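PDB 3TQH: quinone oxidoreductase from Coxiella burnetii, which binds NADPH and probably catalyses the NADPH-dependent reduction of quinones, as a member of the medium-chain dehydrogenase/reductase family. Local coordinates for residues Leu134-Gln147 / Phe264-Leu278. Sequence-based numbering, arbitrary orientation.
With NDP (NADPH dihydro-nicotinamide-adenine-dinucleotide phosphate), chain B.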
ATOM      1  N   LEU A 134      -4.591  -2.926  -5.674  1.00 14.98           N
ATOM      2  CA  LEU A 134      -4.569  -3.981  -4.665  1.00 16.26           C
ATOM      3  C   LEU A 134      -3.190  -4.385  -4.104  1.00 16.28           C
ATOM      4  O   LEU A 134      -3.069  -4.561  -2.895  1.00 17.46           O
ATOM      5  CB  LEU A 134      -5.283  -5.222  -5.219  1.00 17.55           C
ATOM      6  CG  LEU A 134      -5.618  -6.355  -4.248  1.00 19.11           C
ATOM      7  CD1 LEU A 134      -6.526  -5.887  -3.117  1.00 19.06           C
ATOM      8  CD2 LEU A 134      -6.251  -7.506  -5.007  1.00 19.60           C
ATOM      9  N   PRO A 135      -2.159  -4.557  -4.960  1.00 15.80           N
ATOM     10  CA  PRO A 135      -0.938  -5.238  -4.505  1.00 16.16           C
ATOM     11  C   PRO A 135      -0.267  -4.702  -3.231  1.00 16.00           C
ATOM     12  O   PRO A 135      -0.148  -5.445  -2.259  1.00 17.23           O
ATOM     13  CB  PRO A 135      -0.004  -5.111  -5.713  1.00 15.74           C
ATOM     14  CG  PRO A 135      -0.917  -5.080  -6.861  1.00 15.46           C
ATOM     15  CD  PRO A 135      -2.084  -4.264  -6.401  1.00 15.26           C
ATOM     16  N   THR A 136       0.156  -3.438  -3.217  1.00 14.73           N
ATOM     17  CA  THR A 136       0.854  -2.908  -2.043  1.00 14.68           C
ATOM     18  C   THR A 136      -0.065  -2.859  -0.819  1.00 14.81           C
ATOM     19  O   THR A 136       0.255  -3.440   0.218  1.00 15.62           O
ATOM     20  CB  THR A 136       1.483  -1.513  -2.297  1.00 13.79           C
ATOM     21  OG1 THR A 136       2.603  -1.648  -3.182  1.00 14.28           O
ATOM     22  CG2 THR A 136       1.965  -0.893  -0.981  1.00 13.35           C
ATOM     23  N   ALA A 137      -1.204  -2.182  -0.954  1.00 13.97           N
ATOM     24  CA  ALA A 137      -2.136  -1.988   0.168  1.00 14.46           C
ATOM     25  C   ALA A 137      -2.627  -3.309   0.732  1.00 15.64           C
ATOM     26  O   ALA A 137      -2.617  -3.514   1.944  1.00 16.85           O
ATOM     27  CB  ALA A 137      -3.324  -1.135  -0.259  1.00 14.04           C
ATOM     28  N   GLY A 138      -3.042  -4.205  -0.156  1.00 10.83           N
ATOM     29  CA  GLY A 138      -3.581  -5.500   0.239  1.00 10.87           C
ATOM     30  C   GLY A 138      -2.563  -6.426   0.869  1.00 10.87           C
ATOM     31  O   GLY A 138      -2.843  -7.060   1.890  1.00 10.78           O
ATOM     32  N   LEU A 139      -1.389  -6.529   0.255  1.00 11.23           N
ATOM     33  CA  LEU A 139      -0.345  -7.402   0.783  1.00 11.38           C
ATOM     34  C   LEU A 139       0.137  -6.890   2.132  1.00 10.80           C
ATOM     35  O   LEU A 139       0.467  -7.684   3.011  1.00 11.47           O
ATOM     36  CB  LEU A 139       0.834  -7.533  -0.184  1.00 12.13           C
ATOM     37  CG  LEU A 139       0.606  -8.372  -1.448  1.00 12.99           C
ATOM     38  CD1 LEU A 139       1.745  -8.160  -2.455  1.00 12.29           C
ATOM     39  CD2 LEU A 139       0.439  -9.859  -1.110  1.00 12.52           C
ATOM     40  N   THR A 140       0.171  -5.571   2.304  1.00  9.98           N
ATOM     41  CA  THR A 140       0.583  -4.994   3.576  1.00  9.49           C
ATOM     42  C   THR A 140      -0.452  -5.283   4.664  1.00  9.12           C
ATOM     43  O   THR A 140      -0.111  -5.762   5.747  1.00  9.27           O
ATOM     44  CB  THR A 140       0.820  -3.484   3.472  1.00  9.06           C
ATOM     45  OG1 THR A 140       1.722  -3.215   2.393  1.00  9.40           O
ATOM     46  CG2 THR A 140       1.416  -2.958   4.762  1.00  8.57           C
ATOM     47  N   ALA A 141      -1.717  -5.006   4.372  1.00  9.07           N
ATOM     48  CA  ALA A 141      -2.795  -5.293   5.312  1.00  8.81           C
ATOM     49  C   ALA A 141      -2.710  -6.738   5.795  1.00  9.51           C
ATOM     50  O   ALA A 141      -2.701  -6.993   6.993  1.00  9.81           O
ATOM     51  CB  ALA A 141      -4.141  -5.023   4.663  1.00  8.77           C
ATOM     52  N   LEU A 142      -2.609  -7.679   4.859  1.00 10.23           N
ATOM     53  CA  LEU A 142      -2.623  -9.105   5.192  1.00 11.31           C
ATOM     54  C   LEU A 142      -1.409  -9.521   6.019  1.00 11.75           C
ATOM     55  O   LEU A 142      -1.537 -10.192   7.044  1.00 12.01           O
ATOM     56  CB  LEU A 142      -2.685  -9.941   3.911  1.00 12.28           C
ATOM     57  CG  LEU A 142      -2.952 -11.441   4.042  1.00 13.80           C
ATOM     58  CD1 LEU A 142      -4.220 -11.721   4.871  1.00 13.56           C
ATOM     59  CD2 LEU A 142      -3.053 -12.073   2.655  1.00 14.12           C
ATOM     60  N   GLN A 143      -0.229  -9.114   5.569  1.00 11.94           N
ATOM     61  CA  GLN A 143       1.014  -9.492   6.231  1.00 12.55           C
ATOM     62  C   GLN A 143       1.168  -8.849   7.609  1.00 12.16           C
ATOM     63  O   GLN A 143       1.810  -9.420   8.487  1.00 12.84           O
ATOM     64  CB  GLN A 143       2.203  -9.180   5.331  1.00 12.93           C
ATOM     65  CG  GLN A 143       2.247 -10.074   4.093  1.00 13.94           C
ATOM     66  CD  GLN A 143       3.237  -9.606   3.044  1.00 14.60           C
ATOM     67  OE1 GLN A 143       4.051  -8.717   3.289  1.00 15.14           O
ATOM     68  NE2 GLN A 143       3.174 -10.210   1.870  1.00 15.54           N
ATOM     69  N   ALA A 144       0.551  -7.686   7.808  1.00 11.41           N
ATOM     70  CA  ALA A 144       0.515  -7.055   9.125  1.00 11.31           C
ATOM     71  C   ALA A 144      -0.361  -7.867  10.074  1.00 12.03           C
ATOM     72  O   ALA A 144       0.039  -8.161  11.204  1.00 12.77           O
ATOM     73  CB  ALA A 144       0.008  -5.632   9.028  1.00 10.46           C
ATOM     74  N   LEU A 145      -1.548  -8.245   9.609  1.00 12.19           N
ATOM     75  CA  LEU A 145      -2.445  -9.074  10.408  1.00 12.99           C
ATOM     76  C   LEU A 145      -1.815 -10.426  10.743  1.00 14.09           C
ATOM     77  O   LEU A 145      -1.981 -10.914  11.863  1.00 14.69           O
ATOM     78  CB  LEU A 145      -3.805  -9.248   9.709  1.00 13.22           C
ATOM     79  CG  LEU A 145      -4.678  -7.983   9.699  1.00 12.87           C
ATOM     80  CD1 LEU A 145      -5.911  -8.145   8.816  1.00 12.77           C
ATOM     81  CD2 LEU A 145      -5.103  -7.590  11.131  1.00 13.27           C
ATOM     82  N   ASN A 146      -1.090 -11.014   9.783  1.00 14.63           N
ATOM     83  CA  ASN A 146      -0.367 -12.282   9.998  1.00 15.93           C
ATOM     84  C   ASN A 146       0.793 -12.141  10.985  1.00 15.98           C
ATOM     85  O   ASN A 146       0.997 -13.003  11.828  1.00 16.71           O
ATOM     86  CB  ASN A 146       0.190 -12.847   8.685  1.00 16.73           C
ATOM     87  CG  ASN A 146      -0.884 -13.441   7.773  1.00 17.84           C
ATOM     88  OD1 ASN A 146      -2.057 -13.568   8.141  1.00 18.73           O
ATOM     89  ND2 ASN A 146      -0.472 -13.810   6.566  1.00 18.24           N
ATOM     90  N   GLN A 147       1.566 -11.068  10.872  1.00 15.40           N
ATOM     91  CA  GLN A 147       2.638 -10.803  11.841  1.00 15.92           C
ATOM     92  C   GLN A 147       2.081 -10.707  13.277  1.00 16.32           C
ATOM     93  O   GLN A 147       2.704 -11.188  14.228  1.00 17.13           O
ATOM     94  CB  GLN A 147       3.397  -9.526  11.463  1.00 15.03           C
ATOM     95  CG  GLN A 147       4.548  -9.166  12.396  1.00 15.47           C
ATOM     96  CD  GLN A 147       5.697 -10.159  12.333  1.00 17.03           C
ATOM     97  OE1 GLN A 147       5.820 -11.052  13.183  1.00 18.01           O
ATOM     98  NE2 GLN A 147       6.546 -10.011  11.321  1.00 16.83           N
ATOM     99  N   PHE A 264       6.797  -5.369  16.332  1.00 15.34           N
ATOM    100  CA  PHE A 264       7.317  -5.752  15.028  1.00 15.45           C
ATOM    101  C   PHE A 264       7.268  -4.556  14.085  1.00 14.85           C
ATOM    102  O   PHE A 264       6.383  -3.705  14.190  1.00 13.01           O
ATOM    103  CB  PHE A 264       6.464  -6.872  14.416  1.00 15.11           C
ATOM    104  CG  PHE A 264       6.544  -8.177  15.152  1.00 16.02           C
ATOM    105  CD1 PHE A 264       7.662  -8.993  15.021  1.00 16.85           C
ATOM    106  CD2 PHE A 264       5.496  -8.599  15.962  1.00 15.99           C
ATOM    107  CE1 PHE A 264       7.741 -10.208  15.699  1.00 18.89           C
ATOM    108  CE2 PHE A 264       5.561  -9.815  16.639  1.00 17.71           C
ATOM    109  CZ  PHE A 264       6.685 -10.623  16.508  1.00 18.72           C
ATOM    110  N   GLY A 265       8.230  -4.503  13.169  1.00 15.87           N
ATOM    111  CA  GLY A 265       8.113  -3.672  11.984  1.00 15.79           C
ATOM    112  C   GLY A 265       7.436  -4.498  10.905  1.00 15.80           C
ATOM    113  O   GLY A 265       6.997  -5.624  11.151  1.00 16.09           O
ATOM    114  N   LEU A 266       7.348  -3.938   9.706  1.00 16.07           N
ATOM    115  CA  LEU A 266       6.841  -4.668   8.555  1.00 16.09           C
ATOM    116  C   LEU A 266       7.475  -4.126   7.286  1.00 16.73           C
ATOM    117  O   LEU A 266       7.470  -2.913   7.056  1.00 16.54           O
ATOM    118  CB  LEU A 266       5.318  -4.549   8.452  1.00 14.98           C
ATOM    119  CG  LEU A 266       4.668  -5.580   7.523  1.00 15.45           C
ATOM    120  CD1 LEU A 266       4.411  -6.871   8.287  1.00 16.15           C
ATOM    121  CD2 LEU A 266       3.373  -5.062   6.915  1.00 15.16           C
ATOM    122  N   LEU A 267       8.035  -5.034   6.486  1.00 17.74           N
ATOM    123  CA  LEU A 267       8.444  -4.743   5.117  1.00 18.48           C
ATOM    124  C   LEU A 267       7.629  -5.638   4.191  1.00 18.45           C
ATOM    125  O   LEU A 267       7.812  -6.862   4.170  1.00 19.01           O
ATOM    126  CB  LEU A 267       9.936  -5.010   4.924  1.00 20.22           C
ATOM    127  CG  LEU A 267      10.895  -3.980   5.533  1.00 21.44           C
ATOM    128  CD1 LEU A 267      12.295  -4.568   5.657  1.00 23.22           C
ATOM    129  CD2 LEU A 267      10.912  -2.692   4.709  1.00 21.21           C
ATOM    130  N   LYS A 268       6.713  -5.018   3.448  1.00 17.83           N
ATOM    131  CA  LYS A 268       5.866  -5.719   2.489  1.00 17.93           C
ATOM    132  C   LYS A 268       6.705  -6.538   1.515  1.00 19.23           C
ATOM    133  O   LYS A 268       7.612  -6.011   0.875  1.00 20.04           O
ATOM    134  CB  LYS A 268       5.009  -4.713   1.708  1.00 17.48           C
ATOM    135  CG  LYS A 268       4.212  -5.324   0.539  1.00 18.86           C
ATOM    136  CD  LYS A 268       4.147  -4.377  -0.651  1.00 20.30           C
ATOM    137  CE  LYS A 268       5.468  -4.261  -1.398  1.00 21.88           C
ATOM    138  NZ  LYS A 268       5.598  -2.932  -2.091  1.00 23.48           N
ATOM    139  N   GLN A 269       6.393  -7.826   1.418  1.00 19.73           N
ATOM    140  CA  GLN A 269       7.020  -8.711   0.445  1.00 21.54           C
ATOM    141  C   GLN A 269       5.990  -9.149  -0.592  1.00 21.00           C
ATOM    142  O   GLN A 269       4.807  -9.297  -0.273  1.00 19.71           O
ATOM    143  CB  GLN A 269       7.587  -9.952   1.141  1.00 22.94           C
ATOM    144  CG  GLN A 269       8.701  -9.679   2.134  1.00 24.84           C
ATOM    145  CD  GLN A 269       9.172 -10.951   2.820  1.00 28.79           C
ATOM    146  OE1 GLN A 269       9.466 -11.954   2.163  1.00 33.02           O
ATOM    147  NE2 GLN A 269       9.247 -10.919   4.147  1.00 29.76           N
ATOM    148  N   PHE A 270       6.436  -9.369  -1.826  1.00 21.91           N
ATOM    149  CA  PHE A 270       5.552  -9.921  -2.844  1.00 22.06           C
ATOM    150  C   PHE A 270       5.301 -11.405  -2.584  1.00 22.71           C
ATOM    151  O   PHE A 270       6.244 -12.187  -2.467  1.00 24.03           O
ATOM    152  CB  PHE A 270       6.102  -9.731  -4.256  1.00 23.42           C
ATOM    153  CG  PHE A 270       5.069  -9.965  -5.325  1.00 23.72           C
ATOM    154  CD1 PHE A 270       4.162  -8.964  -5.657  1.00 21.67           C
ATOM    155  CD2 PHE A 270       4.966 -11.197  -5.957  1.00 25.37           C
ATOM    156  CE1 PHE A 270       3.190  -9.170  -6.617  1.00 22.36           C
ATOM    157  CE2 PHE A 270       3.994 -11.416  -6.933  1.00 26.24           C
ATOM    158  CZ  PHE A 270       3.101 -10.400  -7.261  1.00 24.73           C
ATOM    159  N   ASN A 271       4.028 -11.778  -2.483  1.00 21.84           N
ATOM    160  CA  ASN A 271       3.643 -13.175  -2.318  1.00 22.75           C
ATOM    161  C   ASN A 271       2.561 -13.581  -3.317  1.00 22.97           C
ATOM    162  O   ASN A 271       1.418 -13.131  -3.238  1.00 21.62           O
ATOM    163  CB  ASN A 271       3.178 -13.446  -0.884  1.00 21.93           C
ATOM    164  CG  ASN A 271       2.982 -14.939  -0.606  1.00 23.86           C
ATOM    165  OD1 ASN A 271       2.064 -15.570  -1.138  1.00 24.22           O
ATOM    166  ND2 ASN A 271       3.852 -15.505   0.222  1.00 24.39           N
ATOM    167  N   ILE A 272       2.938 -14.455  -4.244  1.00 24.78           N
ATOM    168  CA  ILE A 272       2.047 -14.914  -5.307  1.00 25.66           C
ATOM    169  C   ILE A 272       0.748 -15.516  -4.756  1.00 25.41           C
ATOM    170  O   ILE A 272      -0.341 -15.185  -5.226  1.00 24.98           O
ATOM    171  CB  ILE A 272       2.768 -15.934  -6.219  1.00 28.16           C
ATOM    172  CG1 ILE A 272       3.881 -15.229  -7.009  1.00 28.90           C
ATOM    173  CG2 ILE A 272       1.786 -16.598  -7.171  1.00 29.20           C
ATOM    174  CD1 ILE A 272       4.753 -16.153  -7.826  1.00 31.18           C
ATOM    175  N   GLU A 273       0.871 -16.376  -3.745  1.00 25.75           N
ATOM    176  CA  GLU A 273      -0.280 -17.074  -3.165  1.00 25.86           C
ATOM    177  C   GLU A 273      -1.242 -16.119  -2.444  1.00 23.39           C
ATOM    178  O   GLU A 273      -2.460 -16.260  -2.563  1.00 23.22           O
ATOM    179  CB  GLU A 273       0.181 -18.183  -2.209  1.00 27.13           C
ATOM    180  CG  GLU A 273       0.794 -19.422  -2.896  1.00 31.15           C
ATOM    181  CD  GLU A 273       2.203 -19.202  -3.474  1.00 33.27           C
ATOM    182  OE1 GLU A 273       2.908 -18.246  -3.055  1.00 31.90           O
ATOM    183  OE2 GLU A 273       2.604 -19.999  -4.355  1.00 36.31           O
ATOM    184  N   GLU A 274      -0.695 -15.148  -1.715  1.00 21.43           N
ATOM    185  CA  GLU A 274      -1.513 -14.161  -1.004  1.00 19.78           C
ATOM    186  C   GLU A 274      -2.235 -13.197  -1.945  1.00 18.78           C
ATOM    187  O   GLU A 274      -3.402 -12.892  -1.736  1.00 18.19           O
ATOM    188  CB  GLU A 274      -0.670 -13.365  -0.006  1.00 18.58           C
ATOM    189  CG  GLU A 274      -0.138 -14.205   1.145  1.00 20.30           C
ATOM    190  CD  GLU A 274       0.724 -13.414   2.117  1.00 20.48           C
ATOM    191  OE1 GLU A 274       1.171 -12.303   1.763  1.00 19.65           O
ATOM    192  OE2 GLU A 274       0.954 -13.914   3.241  1.00 22.37           O
ATOM    193  N   LEU A 275      -1.543 -12.718  -2.974  1.00 18.84           N
ATOM    194  CA  LEU A 275      -2.145 -11.813  -3.942  1.00 18.41           C
ATOM    195  C   LEU A 275      -3.230 -12.515  -4.774  1.00 19.79           C
ATOM    196  O   LEU A 275      -4.265 -11.922  -5.056  1.00 19.44           O
ATOM    197  CB  LEU A 275      -1.072 -11.193  -4.845  1.00 18.78           C
ATOM    198  CG  LEU A 275      -1.525 -10.031  -5.742  1.00 18.13           C
ATOM    199  CD1 LEU A 275      -2.146  -8.903  -4.934  1.00 14.92           C
ATOM    200  CD2 LEU A 275      -0.357  -9.523  -6.567  1.00 18.60           C
ATOM    201  N   HIS A 276      -2.981 -13.764  -5.165  1.00 21.70           N
ATOM    202  CA  HIS A 276      -4.012 -14.634  -5.752  1.00 23.50           C
ATOM    203  C   HIS A 276      -5.251 -14.648  -4.859  1.00 22.67           C
ATOM    204  O   HIS A 276      -6.384 -14.494  -5.334  1.00 22.65           O
ATOM    205  CB  HIS A 276      -3.511 -16.086  -5.871  1.00 25.58           C
ATOM    206  CG  HIS A 276      -2.884 -16.428  -7.190  1.00 28.74           C
ATOM    207  ND1 HIS A 276      -3.523 -16.239  -8.397  1.00 31.47           N
ATOM    208  CD2 HIS A 276      -1.697 -17.015  -7.484  1.00 31.27           C
ATOM    209  CE1 HIS A 276      -2.744 -16.662  -9.379  1.00 33.13           C
ATOM    210  NE2 HIS A 276      -1.632 -17.140  -8.852  1.00 32.98           N
ATOM    211  N   TYR A 277      -5.008 -14.842  -3.563  1.00 21.80           N
ATOM    212  CA  TYR A 277      -6.063 -14.913  -2.552  1.00 21.52           C
ATOM    213  C   TYR A 277      -6.823 -13.592  -2.439  1.00 19.68           C
ATOM    214  O   TYR A 277      -8.050 -13.574  -2.513  1.00 19.89           O
ATOM    215  CB  TYR A 277      -5.461 -15.323  -1.197  1.00 21.30           C
ATOM    216  CG  TYR A 277      -6.420 -15.259  -0.035  1.00 22.26           C
ATOM    217  CD1 TYR A 277      -7.420 -16.215   0.121  1.00 24.91           C
ATOM    218  CD2 TYR A 277      -6.318 -14.255   0.917  1.00 21.91           C
ATOM    219  CE1 TYR A 277      -8.300 -16.165   1.189  1.00 25.14           C
ATOM    220  CE2 TYR A 277      -7.199 -14.198   1.995  1.00 22.84           C
ATOM    221  CZ  TYR A 277      -8.186 -15.155   2.119  1.00 24.24           C
ATOM    222  OH  TYR A 277      -9.056 -15.100   3.178  1.00 25.63           O
ATOM    223  N   LEU A 278      -6.088 -12.491  -2.282  1.00 17.99           N
ATOM    224  CA  LEU A 278      -6.698 -11.166  -2.174  1.00 16.61           C
ATOM    225  C   LEU A 278      -7.512 -10.810  -3.419  1.00 17.28           C
ATOM    226  O   LEU A 278      -8.612 -10.270  -3.309  1.00 17.14           O
ATOM    227  CB  LEU A 278      -5.634 -10.098  -1.921  1.00 15.15           C
ATOM    228  CG  LEU A 278      -4.922 -10.182  -0.569  1.00 14.42           C
ATOM    229  CD1 LEU A 278      -3.809  -9.147  -0.500  1.00 13.71           C
ATOM    230  CD2 LEU A 278      -5.903 -10.004   0.578  1.00 13.02           C
TER
HETATM  231  PA  NDP B 500      -2.907   6.516   3.442  1.00  9.67           P
HETATM  232  O1A NDP B 500      -2.414   7.813   2.941  1.00  9.38           O
HETATM  233  O2A NDP B 500      -3.777   5.849   2.454  1.00  9.30           O
HETATM  234  O5B NDP B 500      -3.734   6.725   4.804  1.00 10.56           O
HETATM  235  C5B NDP B 500      -4.600   7.838   4.917  1.00 11.36           C
HETATM  236  C4B NDP B 500      -5.488   7.679   6.141  1.00 10.76           C
HETATM  237  O4B NDP B 500      -4.748   8.001   7.300  1.00 10.87           O
HETATM  238  C3B NDP B 500      -6.708   8.591   6.151  1.00 11.55           C
HETATM  239  O3B NDP B 500      -7.872   7.828   5.915  1.00 10.96           O
HETATM  240  C2B NDP B 500      -6.718   9.236   7.534  1.00 11.52           C
HETATM  241  O2B NDP B 500      -7.960   9.113   8.189  1.00 11.55           O
HETATM  242  C1B NDP B 500      -5.646   8.461   8.282  1.00 10.36           C
HETATM  243  N9A NDP B 500      -4.904   9.245   9.281  1.00 10.61           N
HETATM  244  C8A NDP B 500      -4.090  10.326   9.045  1.00 12.21           C
HETATM  245  N7A NDP B 500      -3.575  10.740  10.221  1.00 12.42           N
HETATM  246  C5A NDP B 500      -4.047   9.942  11.201  1.00 10.47           C
HETATM  247  C6A NDP B 500      -3.836   9.941  12.573  1.00  9.73           C
HETATM  248  N6A NDP B 500      -3.044  10.850  13.116  1.00 10.57           N
HETATM  249  N1A NDP B 500      -4.461   8.996  13.356  1.00  8.93           N
HETATM  250  C2A NDP B 500      -5.288   8.052  12.764  1.00  8.24           C
HETATM  251  N3A NDP B 500      -5.493   8.049  11.395  1.00  8.14           N
HETATM  252  C4A NDP B 500      -4.880   8.990  10.626  1.00  9.65           C
HETATM  253  O3  NDP B 500      -1.676   5.571   3.874  1.00 10.58           O
HETATM  254  PN  NDP B 500      -1.549   3.978   3.646  1.00 10.39           P
HETATM  255  O1N NDP B 500      -1.287   3.716   2.215  1.00 11.69           O
HETATM  256  O2N NDP B 500      -2.626   3.236   4.317  1.00 10.06           O
HETATM  257  O5D NDP B 500      -0.181   3.711   4.447  1.00 11.43           O
HETATM  258  C5D NDP B 500      -0.025   4.089   5.801  1.00 10.81           C
HETATM  259  C4D NDP B 500       1.456   4.100   6.164  1.00 10.98           C
HETATM  260  O4D NDP B 500       2.007   2.806   6.007  1.00 10.77           O
HETATM  261  C3D NDP B 500       2.245   5.043   5.267  1.00 11.92           C
HETATM  262  O3D NDP B 500       3.126   5.811   6.054  1.00 12.00           O
HETATM  263  C2D NDP B 500       2.986   4.124   4.320  1.00 12.48           C
HETATM  264  O2D NDP B 500       4.207   4.678   3.864  1.00 13.55           O
HETATM  265  C1D NDP B 500       3.157   2.865   5.176  1.00 11.98           C
HETATM  266  N1N NDP B 500       3.301   1.600   4.417  1.00 11.57           N
HETATM  267  C2N NDP B 500       4.350   0.777   4.744  1.00 12.08           C
HETATM  268  C3N NDP B 500       4.608  -0.405   4.054  1.00 12.08           C
HETATM  269  C7N NDP B 500       5.759  -1.294   4.425  1.00 12.38           C
HETATM  270  O7N NDP B 500       5.973  -2.470   3.675  1.00 13.05           O
HETATM  271  N7N NDP B 500       6.557  -0.955   5.436  1.00 10.79           N
HETATM  272  C4N NDP B 500       3.699  -0.774   2.916  1.00 12.70           C
HETATM  273  C5N NDP B 500       2.568   0.158   2.618  1.00 12.66           C
HETATM  274  C6N NDP B 500       2.426   1.304   3.395  1.00 12.52           C
HETATM  275  P2B NDP B 500      -8.916  10.390   8.414  1.00 14.31           P
HETATM  276  O1X NDP B 500     -10.267   9.893   8.862  1.00 14.81           O
HETATM  277  O2X NDP B 500      -9.079  11.150   7.119  1.00 16.49           O
HETATM  278  O3X NDP B 500      -8.367  11.316   9.465  1.00 14.93           O
HETATM  279  O   HOH W   1       5.898  -9.137   5.105  1.00 14.97           O
HETATM  280  O   HOH W   2       2.682 -13.421   6.030  1.00 18.22           O
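Polar contacts centre on the Gln143 amide, which pairs with both the N-H and the C=O of Gln269. Gln143 OE1 accepts from Gln269 N (3.1 Å) on an in-plane lone pair, while Gln143 NE2 donates to Gln269 O (2.8 Å). Gln143 NE2 also donates to Glu274 OE1 (2.9 Å), nearly straight at 169° and in the plane of the Gln143 amide. With water 1 also bound to OE1, four bonds fix the rotation of this amide. Its chain, extended beyond CG, carries it from helix 135-147 to the loop.

Apolar contacts follow where the helices meet, their axes crossing at 107°. Leu278 CD1 lies over the bare backbone of Gly138, 3.3 Å from Gly138 C. The side chain of Glu274 is a knob among Leu139, Leu142, Gln143 and Asn146, its CB against Leu139 CD2 and Leu142 CD2 and its carboxylate towards Gln143 and Asn146.

A stack closes the C-terminal end of helix 135-147: the Gln147 amide lies on the Phe264 ring, planes 17° apart, OE1 over the ring centre.

Cofactor contacts come from loop 265-271. Lys268 N donates to NDP O7N (2.7 Å) and Leu266 O accepts from NDP N7N, so both ends of the carboxamide are read by backbone. Thr140 OG1, hydrogen-bonded to Thr136 O within the helix, approaches NDP C4N at 3.2 Å. Leaving edge strand 262-264 of the parallel Rossmann sheet, the loop joins helix 135-147 in lining part of the nicotinamide pocket of a medium-chain dehydrogenase/reductase.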